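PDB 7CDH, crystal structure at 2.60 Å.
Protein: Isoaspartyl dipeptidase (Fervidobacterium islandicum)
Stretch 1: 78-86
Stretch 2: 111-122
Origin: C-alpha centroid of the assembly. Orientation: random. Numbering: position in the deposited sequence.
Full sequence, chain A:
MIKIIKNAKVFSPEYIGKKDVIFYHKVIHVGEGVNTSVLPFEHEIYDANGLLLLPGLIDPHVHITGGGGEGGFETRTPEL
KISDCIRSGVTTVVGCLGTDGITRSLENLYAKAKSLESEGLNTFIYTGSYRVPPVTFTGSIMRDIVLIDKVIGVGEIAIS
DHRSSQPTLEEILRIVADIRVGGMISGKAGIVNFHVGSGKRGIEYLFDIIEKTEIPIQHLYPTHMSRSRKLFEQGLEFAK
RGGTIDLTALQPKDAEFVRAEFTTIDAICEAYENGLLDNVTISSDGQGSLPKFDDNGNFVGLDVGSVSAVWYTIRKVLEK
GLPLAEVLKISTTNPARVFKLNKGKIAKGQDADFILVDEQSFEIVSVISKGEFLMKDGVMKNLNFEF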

ATOM      1  N   PRO A  78     -28.939 -19.770  -1.529  1.00 34.73           N
ATOM      2  CA  PRO A  78     -28.198 -20.441  -2.581  1.00 34.32           C
ATOM      3  C   PRO A  78     -28.069 -19.565  -3.836  1.00 35.04           C
ATOM      4  O   PRO A  78     -28.776 -18.599  -3.968  1.00 37.85           O
ATOM      5  CB  PRO A  78     -28.970 -21.747  -2.847  1.00 33.43           C
ATOM      6  CG  PRO A  78     -30.300 -21.623  -2.143  1.00 34.06           C
ATOM      7  CD  PRO A  78     -30.229 -20.412  -1.233  1.00 37.46           C
ATOM      8  N   GLU A  79     -27.159 -19.951  -4.726  1.00 36.29           N
ATOM      9  CA  GLU A  79     -26.938 -19.283  -6.022  1.00 39.20           C
ATOM     10  C   GLU A  79     -28.130 -19.598  -6.945  1.00 39.09           C
ATOM     11  O   GLU A  79     -28.914 -20.472  -6.633  1.00 40.51           O
ATOM     12  CB  GLU A  79     -25.533 -19.617  -6.535  1.00 38.86           C
ATOM     13  CG  GLU A  79     -25.339 -20.979  -7.165  1.00 43.69           C
ATOM     14  CD  GLU A  79     -24.015 -21.142  -7.910  1.00 50.29           C
ATOM     15  OE1 GLU A  79     -23.288 -20.144  -8.039  1.00 68.21           O
ATOM     16  OE2 GLU A  79     -23.706 -22.257  -8.382  1.00 61.62           O
ATOM     17  N   LEU A  80     -28.312 -18.808  -7.994  1.00 37.42           N
ATOM     18  CA  LEU A  80     -29.393 -18.971  -8.988  1.00 33.75           C
ATOM     19  C   LEU A  80     -29.143 -20.246  -9.768  1.00 33.32           C
ATOM     20  O   LEU A  80     -27.981 -20.465 -10.134  1.00 33.86           O
ATOM     21  CB  LEU A  80     -29.325 -17.788  -9.947  1.00 33.44           C
ATOM     22  CG  LEU A  80     -30.397 -17.798 -11.022  1.00 35.22           C
ATOM     23  CD1 LEU A  80     -31.758 -17.539 -10.403  1.00 37.47           C
ATOM     24  CD2 LEU A  80     -30.089 -16.772 -12.088  1.00 38.37           C
ATOM     25  N   LYS A  81     -30.177 -21.022 -10.083  1.00 38.48           N
ATOM     26  CA  LYS A  81     -30.020 -22.154 -11.045  1.00 39.88           C
ATOM     27  C   LYS A  81     -30.469 -21.654 -12.425  1.00 37.24           C
ATOM     28  O   LYS A  81     -31.503 -20.979 -12.482  1.00 37.40           O
ATOM     29  CB  LYS A  81     -30.830 -23.374 -10.611  1.00 48.81           C
ATOM     30  CG  LYS A  81     -30.974 -23.611  -9.110  1.00 61.49           C
ATOM     31  CD  LYS A  81     -30.130 -24.768  -8.576  1.00 71.82           C
ATOM     32  CE  LYS A  81     -30.819 -26.119  -8.605  1.00 82.91           C
ATOM     33  NZ  LYS A  81     -32.196 -26.056  -8.053  1.00 93.28           N
ATOM     34  N   ILE A  82     -29.727 -21.941 -13.494  1.00 34.25           N
ATOM     35  CA  ILE A  82     -30.157 -21.519 -14.849  1.00 37.97           C
ATOM     36  C   ILE A  82     -31.526 -22.128 -15.173  1.00 40.30           C
ATOM     37  O   ILE A  82     -32.344 -21.439 -15.813  1.00 38.99           O
ATOM     38  CB  ILE A  82     -29.157 -21.848 -15.959  1.00 37.67           C
ATOM     39  CG1 ILE A  82     -29.672 -21.204 -17.246  1.00 36.14           C
ATOM     40  CG2 ILE A  82     -28.918 -23.352 -16.118  1.00 39.86           C
ATOM     41  CD1 ILE A  82     -28.590 -20.790 -18.207  1.00 42.13           C
ATOM     42  N   SER A  83     -31.766 -23.370 -14.763  1.00 42.41           N
ATOM     43  CA  SER A  83     -33.069 -24.058 -14.954  1.00 43.68           C
ATOM     44  C   SER A  83     -34.234 -23.205 -14.396  1.00 43.19           C
ATOM     45  O   SER A  83     -35.291 -23.247 -15.014  1.00 39.97           O
ATOM     46  CB  SER A  83     -33.027 -25.442 -14.355  1.00 42.47           C
ATOM     47  OG  SER A  83     -33.260 -25.389 -12.951  1.00 43.63           O
ATOM     48  N   ASP A  84     -34.069 -22.477 -13.276  1.00 42.65           N
ATOM     49  CA  ASP A  84     -35.101 -21.556 -12.713  1.00 46.88           C
ATOM     50  C   ASP A  84     -35.445 -20.477 -13.749  1.00 48.96           C
ATOM     51  O   ASP A  84     -36.638 -20.116 -13.900  1.00 39.19           O
ATOM     52  CB  ASP A  84     -34.599 -20.739 -11.523  1.00 56.10           C
ATOM     53  CG  ASP A  84     -35.025 -21.174 -10.132  1.00 67.44           C
ATOM     54  OD1 ASP A  84     -34.954 -22.394  -9.838  1.00 77.92           O
ATOM     55  OD2 ASP A  84     -35.360 -20.256  -9.321  1.00 74.83           O
ATOM     56  N   CYS A  85     -34.399 -19.913 -14.358  1.00 45.91           N
ATOM     57  CA  CYS A  85     -34.483 -18.837 -15.370  1.00 45.71           C
ATOM     58  C   CYS A  85     -35.305 -19.324 -16.563  1.00 43.24           C
ATOM     59  O   CYS A  85     -36.287 -18.663 -16.915  1.00 41.88           O
ATOM     60  CB  CYS A  85     -33.090 -18.418 -15.828  1.00 43.27           C
ATOM     61  SG  CYS A  85     -32.226 -17.461 -14.564  1.00 39.33           S
ATOM     62  N   ILE A  86     -34.884 -20.442 -17.139  1.00 39.56           N
ATOM     63  CA  ILE A  86     -35.463 -21.021 -18.373  1.00 43.98           C
ATOM     64  C   ILE A  86     -36.972 -21.216 -18.166  1.00 43.54           C
ATOM     65  O   ILE A  86     -37.767 -20.724 -18.989  1.00 48.06           O
ATOM     66  CB  ILE A  86     -34.705 -22.307 -18.750  1.00 47.73           C
ATOM     67  CG1 ILE A  86     -33.223 -22.012 -19.013  1.00 47.90           C
ATOM     68  CG2 ILE A  86     -35.346 -22.985 -19.954  1.00 52.25           C
ATOM     69  CD1 ILE A  86     -32.354 -23.243 -19.223  1.00 45.39           C
ATOM     70  N   ALA A 111     -17.779 -14.745 -12.256  1.00 30.85           N
ATOM     71  CA  ALA A 111     -17.608 -16.176 -12.606  1.00 30.86           C
ATOM     72  C   ALA A 111     -19.001 -16.788 -12.825  1.00 27.20           C
ATOM     73  O   ALA A 111     -19.181 -17.446 -13.853  1.00 24.94           O
ATOM     74  CB  ALA A 111     -16.824 -16.921 -11.540  1.00 27.19           C
ATOM     75  N   LYS A 112     -19.926 -16.583 -11.882  1.00 24.84           N
ATOM     76  CA  LYS A 112     -21.343 -17.018 -11.991  1.00 27.98           C
ATOM     77  C   LYS A 112     -21.991 -16.430 -13.249  1.00 28.45           C
ATOM     78  O   LYS A 112     -22.553 -17.220 -14.021  1.00 27.10           O
ATOM     79  CB  LYS A 112     -22.154 -16.609 -10.769  1.00 30.26           C
ATOM     80  CG  LYS A 112     -23.600 -17.080 -10.787  1.00 32.61           C
ATOM     81  CD  LYS A 112     -23.758 -18.539 -11.133  1.00 30.95           C
ATOM     82  CE  LYS A 112     -25.030 -19.127 -10.560  1.00 31.23           C
ATOM     83  NZ  LYS A 112     -25.245 -20.524 -11.013  1.00 32.23           N
ATOM     84  N   ALA A 113     -21.839 -15.124 -13.498  1.00 28.86           N
ATOM     85  CA  ALA A 113     -22.376 -14.476 -14.719  1.00 28.72           C
ATOM     86  C   ALA A 113     -21.820 -15.169 -15.971  1.00 27.07           C
ATOM     87  O   ALA A 113     -22.559 -15.297 -16.974  1.00 25.46           O
ATOM     88  CB  ALA A 113     -22.113 -12.992 -14.742  1.00 26.92           C
ATOM     89  N   LYS A 114     -20.575 -15.606 -15.931  1.00 28.06           N
ATOM     90  CA  LYS A 114     -19.917 -16.251 -17.105  1.00 30.90           C
ATOM     91  C   LYS A 114     -20.454 -17.667 -17.291  1.00 33.94           C
ATOM     92  O   LYS A 114     -20.590 -18.083 -18.467  1.00 37.42           O
ATOM     93  CB  LYS A 114     -18.400 -16.344 -16.953  1.00 29.94           C
ATOM     94  CG  LYS A 114     -17.684 -15.048 -17.262  1.00 31.36           C
ATOM     95  CD  LYS A 114     -17.727 -14.761 -18.705  1.00 33.74           C
ATOM     96  CE  LYS A 114     -16.767 -13.697 -19.148  1.00 39.59           C
ATOM     97  NZ  LYS A 114     -16.211 -14.049 -20.473  1.00 45.40           N
ATOM     98  N   SER A 115     -20.750 -18.375 -16.201  1.00 31.03           N
ATOM     99  CA  SER A 115     -21.217 -19.766 -16.339  1.00 34.94           C
ATOM    100  C   SER A 115     -22.694 -19.772 -16.778  1.00 33.96           C
ATOM    101  O   SER A 115     -23.039 -20.633 -17.620  1.00 31.79           O
ATOM    102  CB  SER A 115     -20.953 -20.602 -15.122  1.00 30.73           C
ATOM    103  OG  SER A 115     -21.723 -20.167 -14.052  1.00 34.22           O
ATOM    104  N   LEU A 116     -23.533 -18.889 -16.230  1.00 30.74           N
ATOM    105  CA  LEU A 116     -24.907 -18.695 -16.751  1.00 30.89           C
ATOM    106  C   LEU A 116     -24.812 -18.398 -18.251  1.00 30.27           C
ATOM    107  O   LEU A 116     -25.547 -18.991 -18.997  1.00 33.72           O
ATOM    108  CB  LEU A 116     -25.605 -17.575 -15.988  1.00 30.15           C
ATOM    109  CG  LEU A 116     -25.891 -17.884 -14.524  1.00 28.67           C
ATOM    110  CD1 LEU A 116     -26.475 -16.676 -13.807  1.00 28.90           C
ATOM    111  CD2 LEU A 116     -26.826 -19.050 -14.405  1.00 26.93           C
ATOM    112  N   GLU A 117     -23.844 -17.626 -18.707  1.00 30.60           N
ATOM    113  CA  GLU A 117     -23.808 -17.247 -20.139  1.00 35.02           C
ATOM    114  C   GLU A 117     -23.446 -18.482 -20.981  1.00 38.08           C
ATOM    115  O   GLU A 117     -23.925 -18.603 -22.119  1.00 44.57           O
ATOM    116  CB  GLU A 117     -22.854 -16.072 -20.353  1.00 35.41           C
ATOM    117  CG  GLU A 117     -22.633 -15.718 -21.810  1.00 38.60           C
ATOM    118  CD  GLU A 117     -21.497 -14.748 -22.117  1.00 45.06           C
ATOM    119  OE1 GLU A 117     -20.689 -14.411 -21.197  1.00 45.25           O
ATOM    120  OE2 GLU A 117     -21.400 -14.337 -23.294  1.00 49.57           O
ATOM    121  N   SER A 118     -22.590 -19.352 -20.465  1.00 39.87           N
ATOM    122  CA  SER A 118     -22.117 -20.569 -21.163  1.00 37.10           C
ATOM    123  C   SER A 118     -23.288 -21.501 -21.424  1.00 32.69           C
ATOM    124  O   SER A 118     -23.260 -22.176 -22.446  1.00 36.61           O
ATOM    125  CB  SER A 118     -21.067 -21.287 -20.382  1.00 38.55           C
ATOM    126  OG  SER A 118     -19.837 -20.696 -20.676  1.00 47.15           O
ATOM    127  N   GLU A 119     -24.207 -21.578 -20.478  1.00 32.96           N
ATOM    128  CA  GLU A 119     -25.372 -22.490 -20.491  1.00 41.27           C
ATOM    129  C   GLU A 119     -26.485 -21.867 -21.352  1.00 43.10           C
ATOM    130  O   GLU A 119     -27.491 -22.527 -21.521  1.00 45.52           O
ATOM    131  CB  GLU A 119     -25.814 -22.732 -19.050  1.00 50.03           C
ATOM    132  CG  GLU A 119     -24.771 -23.452 -18.203  1.00 62.48           C
ATOM    133  CD  GLU A 119     -24.968 -24.957 -18.131  1.00 74.76           C
ATOM    134  OE1 GLU A 119     -25.282 -25.459 -17.016  1.00 67.42           O
ATOM    135  OE2 GLU A 119     -24.841 -25.623 -19.195  1.00 86.21           O
ATOM    136  N   GLY A 120     -26.309 -20.630 -21.833  1.00 41.41           N
ATOM    137  CA  GLY A 120     -27.132 -20.011 -22.886  1.00 45.12           C
ATOM    138  C   GLY A 120     -27.858 -18.747 -22.434  1.00 41.69           C
ATOM    139  O   GLY A 120     -28.556 -18.153 -23.260  1.00 39.39           O
ATOM    140  N   LEU A 121     -27.694 -18.329 -21.181  1.00 37.33           N
ATOM    141  CA  LEU A 121     -28.291 -17.075 -20.651  1.00 32.44           C
ATOM    142  C   LEU A 121     -27.473 -15.867 -21.145  1.00 30.58           C
ATOM    143  O   LEU A 121     -26.416 -16.058 -21.745  1.00 28.47           O
ATOM    144  CB  LEU A 121     -28.301 -17.197 -19.135  1.00 32.38           C
ATOM    145  CG  LEU A 121     -29.479 -16.571 -18.423  1.00 39.37           C
ATOM    146  CD1 LEU A 121     -30.778 -17.201 -18.889  1.00 43.64           C
ATOM    147  CD2 LEU A 121     -29.305 -16.701 -16.914  1.00 36.32           C
ATOM    148  N   ASN A 122     -28.012 -14.658 -21.005  1.00 31.46           N
ATOM    149  CA  ASN A 122     -27.329 -13.364 -21.281  1.00 30.21           C
ATOM    150  C   ASN A 122     -27.217 -12.688 -19.928  1.00 30.23           C
ATOM    151  O   ASN A 122     -28.280 -12.664 -19.204  1.00 28.26           O
ATOM    152  CB  ASN A 122     -28.135 -12.429 -22.192  1.00 32.89           C
ATOM    153  CG  ASN A 122     -28.591 -13.106 -23.467  1.00 32.43           C
ATOM    154  OD1 ASN A 122     -27.871 -13.105 -24.472  1.00 36.76           O
ATOM    155  ND2 ASN A 122     -29.779 -13.679 -23.426  1.00 26.86           N
TER

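Stretch 1 runs as a loop from P78 to K81 and then enters a helix at I82. It packs against the helix and following turn of stretch 2. The two share 423 Å² of buried surface, both sides summed. The polar contacts are at the loop end. The apolar ones start at L80, still in the loop, and continue through I82 and C85.

P78 is out of reach of stretch 2. Contact begins at E79, whose CA-to-CB bond points toward the other stretch. Its carboxylate forms a salt bridge with K112. Both oxygens lie close to the amine: E79 OE2 is 3.5 Å and E79 OE1 3.6 Å from K112 NZ. E79 OE1 also comes within 3.2 Å of K112 CE. A glutamate suits this partly exposed site, because it sets a negative charge next to the lysine amine.

L80 contributes both backbone and side chain. Its carbonyl accepts a hydrogen bond from K112, with K112 NZ 2.9 Å from L80 O. The lysine is buried, and its chain reaches across from the helix with chi1, chi3 and chi4 all t and a bend at chi2, which is p. The long lysine chain spans a gap where the backbones stand well apart: E79 CA and K112 CA are 8.5 Å from each other. The L80 side chain, t at chi1 and p at chi2, turns to the apolar part of the contact. L80 CD2 lies 4.0 Å from L116 CD1.

The CA-to-CB bond of K81 points away from stretch 2, and the residue is exposed. It occupies the N-cap position, right before the helix.

I82 is the centre of the contact. It buries 102 Å² against stretch 2, the largest share of any residue here. The backbones come closer at this point, with I82 CA 6.3 Å from L116 CA. I82 CB sits 4.0 Å from L116 CD2. With both chi angles t, the chain extends onward: I82 CD1 is 3.5 Å from E119 CB, 3.7 Å from L121 CB and 3.6 Å from L116 O. Isoleucine suits this buried site, as its side chain has no polar group needing a partner. E119 meets it with CB, while E119 OE1 is hydrogen-bonded elsewhere in the structure. L116 itself points sideways at CA-to-CB, but its end comes nearer to stretch 1.

The surface that receives I82 CD1 is a Schellman turn. G120 has phi of 119°, and two bonds return to the last turn: L121 N to L116 O at 3.1 Å and G120 N to E117 O at 3.1 Å. Glycine suits this site because a CB at these backbone angles would be jammed against the carbonyl O of E119.

S83 and D84 are out of reach. C85 returns to the contact with chi1 m, and C85 SG lies 3.8 Å from L121 CD2. Its compact side chain is buried in this apolar contact. I86 makes no contact: I86 CG1 stays 5.4 Å from L121 CD1.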